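Local coordinates for activator of Hsp90 ATPase homologue 1/2-like C-terminal domain-containing protein (PDB 3Q6A) that is of unknown function but belongs to the AHA1 family, whose Bet v 1-like fold suggests, without proving, a role in binding a partner or small ligand, at residues R13-F17 / V62-I68; V16-F20 / T78-E82. One frame throughout, in Å; residues are numbered along the deposited sequence.

Contact 1: residues R13-F17 / V62-I68; sequences RETVF and VEDNQLI
Phe17 lies flat beneath the turn at Asp64 and Asn65, with the backbone N of Asn65 3.1 Å above the plane of its ring and over the centre. The carbonyl carbon of Asp64 stands over the same face, nearer the rim. CG of Phe17 is anti to the backbone N (chi1 175°), which sends the ring out from helix 13-21 under the peptide. A broad, flat, apolar side chain suits this place because one face can lie against main-chain atoms of the turn.

Apolar contacts continue round the ring. CG1 of Val62 meets CZ of Phe17 at the ring edge, 4.1 Å away, and CG1 of Ile68 approaches CE1 of Phe17 to 3.9 Å. The two branched residues flank the turn, and Ile68 also packs on Phe81 and Trp38.

The turn itself joins neighbouring antiparallel strands, 53-63 and 67-72, and closes with a classic beta bulge: Gln66 N and Leu67 N both donate to Glu63 O, each at 2.8 Å. Asn65 has a left-handed backbone conformation, one that asparagine tolerates better than most residues.

Polar groups border the packed ring. Asn65 O sits 2.9 Å above one face of the Arg13 guanidinium, toward its rim; although NE of Arg13 is 3.0 Å from this oxygen, the angle is too poor for a hydrogen bond. Asn65 turns its amide back over the helix, at 70° to the Phe17 ring, and OD1 of Asn65 comes within 3.3 Å of Glu14 CA. Within the turn, Gln66 NE2 donates to Glu63 OE1 (2.8 Å), meeting the oxygen nearly along its C-O axis, while Glu63 OE2 forms a salt bridge with Arg61.

Contact 2: residues V16-F20 / T78-E82; sequences VFEAF and TIQFE
Phe81 reaches from strand 75-84 to helix 13-21 and packs there against Val16, Phe17 and Phe20. Between aromatic rings the clearest arrangement is T-shaped: the edge of Phe17 is turned toward the face of Phe81, with centroids 5.7 Å apart and planes at 72°. Phe20 meets Phe81 obliquely, its CD1 lying 3.6 Å from CZ of Phe81. The three phenylalanines form an aromatic cluster, in which Phe81 stands steeply to both helix rings.

CH-pi contacts add to this. CA of Phe17 stands over the face of Phe81, 4.1 Å from the ring centroid, bringing the helix backbone itself against the ring. Over one face of Phe20 lies CG2 of Ile79, 4.3 Å from the centroid.

Here helix 13-21 packs on the curved antiparallel sheet of the Bet v 1-like fold, its local axis running at 155° to that of strand 78-82. Phe20 also touches Met115 and Leu119 of the long helix 102-125, so its ring bridges both helices and the sheet.

The remaining contacts set aliphatic branches against rings. With CG1 anti to the backbone N (chi1 180°), Val16 places that methyl in the plane of the Phe81 ring, 3.5 Å from CE2. CD1 of Ile79 approaches CE2 of Phe20 to 3.8 Å; the slim branches of valine and isoleucine fit beside the large rings.

Both contacts dock helix 13-21 on the same antiparallel sheet, and their centres are only about 4 Å apart. Contact 1 is at the surface, where the helix start meets the turn between two strands; its one buried ring packs on main chain, and charged and amide groups gather outside. Contact 2 lies deeper and is apolar, made by side chains of the helix and of strand 75-84, with CA of Phe17 also over a ring. Phe17 takes part in both, offering a face to the turn and an edge to Phe81. Strands 67-72 and 75-84 are neighbours in the sheet: Gln66 O with Phe81 N, and Ile68 O with Ile79 N, are probable hydrogen bonds that tie the two regions together.

Contact 1: residues R13-F17 / V62-I68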
loop_
_atom_site.group_PDB
_atom_site.type_symbol
_atom_site.label_atom_id
_atom_site.label_comp_id
_atom_site.label_asym_id
_atom_site.label_seq_id
_atom_site.Cartn_x
_atom_site.Cartn_y
_atom_site.Cartn_z
ATOM N N ARG D 13 20.097 4.080 1.980
ATOM C CA ARG D 13 19.583 4.975 0.951
ATOM C C ARG D 13 20.079 4.648 -0.452
ATOM O O ARG D 13 19.305 4.712 -1.412
ATOM C CB ARG D 13 19.946 6.416 1.321
ATOM C CG ARG D 13 19.239 7.465 0.509
ATOM C CD ARG D 13 19.574 8.848 1.013
ATOM N NE ARG D 13 21.003 9.121 0.924
ATOM C CZ ARG D 13 21.533 10.339 1.001
ATOM N NH1 ARG D 13 20.747 11.398 1.168
ATOM N NH2 ARG D 13 22.844 10.496 0.917
ATOM N N GLU D 14 21.360 4.298 -0.572
ATOM C CA GLU D 14 21.936 3.960 -1.868
ATOM C C GLU D 14 21.207 2.775 -2.472
ATOM O O GLU D 14 20.898 2.762 -3.664
ATOM C CB GLU D 14 23.427 3.599 -1.747
ATOM C CG GLU D 14 24.350 4.717 -1.284
ATOM C CD GLU D 14 24.160 5.069 0.177
ATOM O OE1 GLU D 14 23.696 4.185 0.938
ATOM O OE2 GLU D 14 24.489 6.220 0.559
ATOM N N THR D 15 20.924 1.777 -1.643
ATOM C CA THR D 15 20.251 0.576 -2.102
ATOM C C THR D 15 18.836 0.848 -2.606
ATOM O O THR D 15 18.397 0.241 -3.579
ATOM C CB THR D 15 20.167 -0.480 -0.988
ATOM O OG1 THR D 15 21.490 -0.835 -0.569
ATOM C CG2 THR D 15 19.452 -1.730 -1.495
ATOM N N VAL D 16 18.128 1.749 -1.939
ATOM C CA VAL D 16 16.768 2.083 -2.354
ATOM C C VAL D 16 16.833 2.866 -3.671
ATOM O O VAL D 16 16.062 2.611 -4.591
ATOM C CB VAL D 16 16.046 2.938 -1.288
ATOM C CG1 VAL D 16 14.630 3.275 -1.767
ATOM C CG2 VAL D 16 15.984 2.173 0.046
ATOM N N PHE D 17 17.762 3.815 -3.756
ATOM C CA PHE D 17 17.937 4.623 -4.962
ATOM C C PHE D 17 18.203 3.694 -6.139
ATOM O O PHE D 17 17.576 3.814 -7.193
ATOM C CB PHE D 17 19.114 5.593 -4.784
ATOM C CG PHE D 17 19.454 6.390 -6.029
ATOM C CD1 PHE D 17 18.769 7.566 -6.334
ATOM C CD2 PHE D 17 20.453 5.951 -6.893
ATOM C CE1 PHE D 17 19.081 8.298 -7.492
ATOM C CE2 PHE D 17 20.770 6.669 -8.049
ATOM C CZ PHE D 17 20.082 7.844 -8.345
ATOM N N VAL D 62 18.317 14.457 -11.473
ATOM C CA VAL D 62 18.750 13.308 -10.687
ATOM C C VAL D 62 19.908 13.686 -9.775
ATOM O O VAL D 62 20.926 14.213 -10.227
ATOM C CB VAL D 62 19.202 12.136 -11.579
ATOM C CG1 VAL D 62 19.947 11.105 -10.751
ATOM C CG2 VAL D 62 18.003 11.489 -12.225
ATOM N N GLU D 63 19.715 13.437 -8.483
ATOM C CA GLU D 63 20.725 13.687 -7.463
ATOM C C GLU D 63 20.998 12.296 -6.887
ATOM O O GLU D 63 20.144 11.713 -6.213
ATOM C CB GLU D 63 20.171 14.637 -6.399
ATOM C CG GLU D 63 20.038 16.072 -6.876
ATOM C CD GLU D 63 19.260 16.949 -5.911
ATOM O OE1 GLU D 63 19.481 16.842 -4.685
ATOM O OE2 GLU D 63 18.427 17.755 -6.376
ATOM N N ASP D 64 22.173 11.754 -7.193
ATOM C CA ASP D 64 22.554 10.415 -6.752
ATOM C C ASP D 64 22.109 10.107 -5.330
ATOM O O ASP D 64 22.320 10.905 -4.420
ATOM C CB ASP D 64 24.065 10.244 -6.868
ATOM C CG ASP D 64 24.568 10.547 -8.258
ATOM O OD1 ASP D 64 24.142 9.848 -9.204
ATOM O OD2 ASP D 64 25.380 11.486 -8.403
ATOM N N ASN D 65 21.452 8.961 -5.179
ATOM C CA ASN D 65 20.948 8.481 -3.894
ATOM C C ASN D 65 20.121 9.510 -3.131
ATOM O O ASN D 65 20.032 9.443 -1.902
ATOM C CB ASN D 65 22.121 8.029 -3.020
ATOM C CG ASN D 65 23.066 7.116 -3.757
ATOM O OD1 ASN D 65 22.677 6.055 -4.244
ATOM N ND2 ASN D 65 24.329 7.525 -3.846
ATOM N N GLN D 66 19.495 10.448 -3.840
ATOM C CA GLN D 66 18.723 11.465 -3.155
ATOM C C GLN D 66 17.500 12.011 -3.891
ATOM O O GLN D 66 16.525 12.438 -3.266
ATOM C CB GLN D 66 19.644 12.618 -2.780
ATOM C CG GLN D 66 18.945 13.783 -2.121
ATOM C CD GLN D 66 19.927 14.747 -1.491
ATOM O OE1 GLN D 66 20.597 14.415 -0.510
ATOM N NE2 GLN D 66 20.024 15.946 -2.054
ATOM N N LEU D 67 17.544 12.020 -5.216
ATOM C CA LEU D 67 16.406 12.545 -5.942
ATOM C C LEU D 67 16.330 12.131 -7.393
ATOM O O LEU D 67 17.344 12.014 -8.087
ATOM C CB LEU D 67 16.386 14.072 -5.829
ATOM C CG LEU D 67 15.344 14.856 -6.627
ATOM C CD1 LEU D 67 15.137 16.208 -5.975
ATOM C CD2 LEU D 67 15.804 15.022 -8.068
ATOM N N ILE D 68 15.096 11.897 -7.832
ATOM C CA ILE D 68 14.795 11.514 -9.208
ATOM C C ILE D 68 13.589 12.364 -9.557
ATOM O O ILE D 68 12.579 12.297 -8.868
ATOM C CB ILE D 68 14.372 10.042 -9.318
ATOM C CG1 ILE D 68 15.482 9.130 -8.803
ATOM C CG2 ILE D 68 14.018 9.711 -10.772
ATOM C CD1 ILE D 68 15.103 7.653 -8.806
#

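Contact 2: residues V16-F20 / T78-E82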
loop_
_atom_site.group_PDB
_atom_site.type_symbol
_atom_site.label_atom_id
_atom_site.label_comp_id
_atom_site.label_asym_id
_atom_site.label_seq_id
_atom_site.Cartn_x
_atom_site.Cartn_y
_atom_site.Cartn_z
ATOM N N VAL D 16 18.128 1.749 -1.939
ATOM C CA VAL D 16 16.768 2.083 -2.354
ATOM C C VAL D 16 16.833 2.866 -3.671
ATOM O O VAL D 16 16.062 2.611 -4.591
ATOM C CB VAL D 16 16.046 2.938 -1.288
ATOM C CG1 VAL D 16 14.630 3.275 -1.767
ATOM C CG2 VAL D 16 15.984 2.173 0.046
ATOM N N PHE D 17 17.762 3.815 -3.756
ATOM C CA PHE D 17 17.937 4.623 -4.962
ATOM C C PHE D 17 18.203 3.694 -6.139
ATOM O O PHE D 17 17.576 3.814 -7.193
ATOM C CB PHE D 17 19.114 5.593 -4.784
ATOM C CG PHE D 17 19.454 6.390 -6.029
ATOM C CD1 PHE D 17 18.769 7.566 -6.334
ATOM C CD2 PHE D 17 20.453 5.951 -6.893
ATOM C CE1 PHE D 17 19.081 8.298 -7.492
ATOM C CE2 PHE D 17 20.770 6.669 -8.049
ATOM C CZ PHE D 17 20.082 7.844 -8.345
ATOM N N GLU D 18 19.121 2.750 -5.945
ATOM C CA GLU D 18 19.475 1.800 -6.985
ATOM C C GLU D 18 18.296 0.953 -7.442
ATOM O O GLU D 18 18.231 0.553 -8.604
ATOM C CB GLU D 18 20.597 0.873 -6.515
ATOM C CG GLU D 18 21.982 1.518 -6.458
ATOM C CD GLU D 18 22.483 2.008 -7.820
ATOM O OE1 GLU D 18 22.519 1.206 -8.778
ATOM O OE2 GLU D 18 22.841 3.196 -7.921
ATOM N N ALA D 19 17.376 0.662 -6.522
ATOM C CA ALA D 19 16.208 -0.144 -6.845
ATOM C C ALA D 19 15.390 0.475 -7.977
ATOM O O ALA D 19 14.803 -0.255 -8.785
ATOM C CB ALA D 19 15.328 -0.329 -5.589
ATOM N N PHE D 20 15.358 1.801 -8.041
ATOM C CA PHE D 20 14.603 2.492 -9.091
ATOM C C PHE D 20 15.383 2.627 -10.403
ATOM O O PHE D 20 14.905 2.212 -11.460
ATOM C CB PHE D 20 14.193 3.913 -8.657
ATOM C CG PHE D 20 13.084 3.972 -7.614
ATOM C CD1 PHE D 20 13.369 3.877 -6.246
ATOM C CD2 PHE D 20 11.759 4.174 -8.008
ATOM C CE1 PHE D 20 12.345 3.987 -5.284
ATOM C CE2 PHE D 20 10.725 4.289 -7.063
ATOM C CZ PHE D 20 11.020 4.195 -5.694
ATOM N N THR D 78 8.533 13.739 -8.180
ATOM C CA THR D 78 9.854 13.650 -7.570
ATOM C C THR D 78 9.826 12.489 -6.592
ATOM O O THR D 78 8.824 12.278 -5.897
ATOM C CB THR D 78 10.227 14.917 -6.771
ATOM O OG1 THR D 78 9.246 15.140 -5.756
ATOM C CG2 THR D 78 10.306 16.130 -7.678
ATOM N N ILE D 79 10.909 11.717 -6.588
ATOM C CA ILE D 79 11.067 10.594 -5.684
ATOM C C ILE D 79 12.323 10.944 -4.906
ATOM O O ILE D 79 13.407 11.003 -5.477
ATOM C CB ILE D 79 11.256 9.296 -6.444
ATOM C CG1 ILE D 79 10.040 9.061 -7.365
ATOM C CG2 ILE D 79 11.382 8.143 -5.457
ATOM C CD1 ILE D 79 10.129 7.810 -8.212
ATOM N N GLN D 80 12.161 11.220 -3.614
ATOM C CA GLN D 80 13.291 11.625 -2.768
ATOM C C GLN D 80 13.671 10.524 -1.804
ATOM O O GLN D 80 12.829 9.719 -1.422
ATOM C CB GLN D 80 12.925 12.871 -1.973
ATOM C CG GLN D 80 12.406 14.018 -2.814
ATOM C CD GLN D 80 12.039 15.217 -1.974
ATOM O OE1 GLN D 80 12.906 15.848 -1.367
ATOM N NE2 GLN D 80 10.757 15.538 -1.924
ATOM N N PHE D 81 14.944 10.497 -1.416
ATOM C CA PHE D 81 15.450 9.498 -0.488
ATOM C C PHE D 81 16.212 10.192 0.643
ATOM O O PHE D 81 17.207 10.869 0.393
ATOM C CB PHE D 81 16.376 8.520 -1.218
ATOM C CG PHE D 81 15.811 7.980 -2.506
ATOM C CD1 PHE D 81 15.702 8.796 -3.630
ATOM C CD2 PHE D 81 15.372 6.660 -2.596
ATOM C CE1 PHE D 81 15.160 8.308 -4.824
ATOM C CE2 PHE D 81 14.829 6.159 -3.781
ATOM C CZ PHE D 81 14.723 6.987 -4.900
ATOM N N GLU D 82 15.724 10.033 1.876
ATOM C CA GLU D 82 16.342 10.625 3.062
ATOM C C GLU D 82 16.778 9.527 4.022
ATOM O O GLU D 82 16.166 8.452 4.095
ATOM C CB GLU D 82 15.371 11.528 3.820
ATOM C CG GLU D 82 14.859 12.745 3.093
ATOM C CD GLU D 82 13.907 13.539 3.965
ATOM O OE1 GLU D 82 12.931 12.939 4.463
ATOM O OE2 GLU D 82 14.131 14.756 4.161
#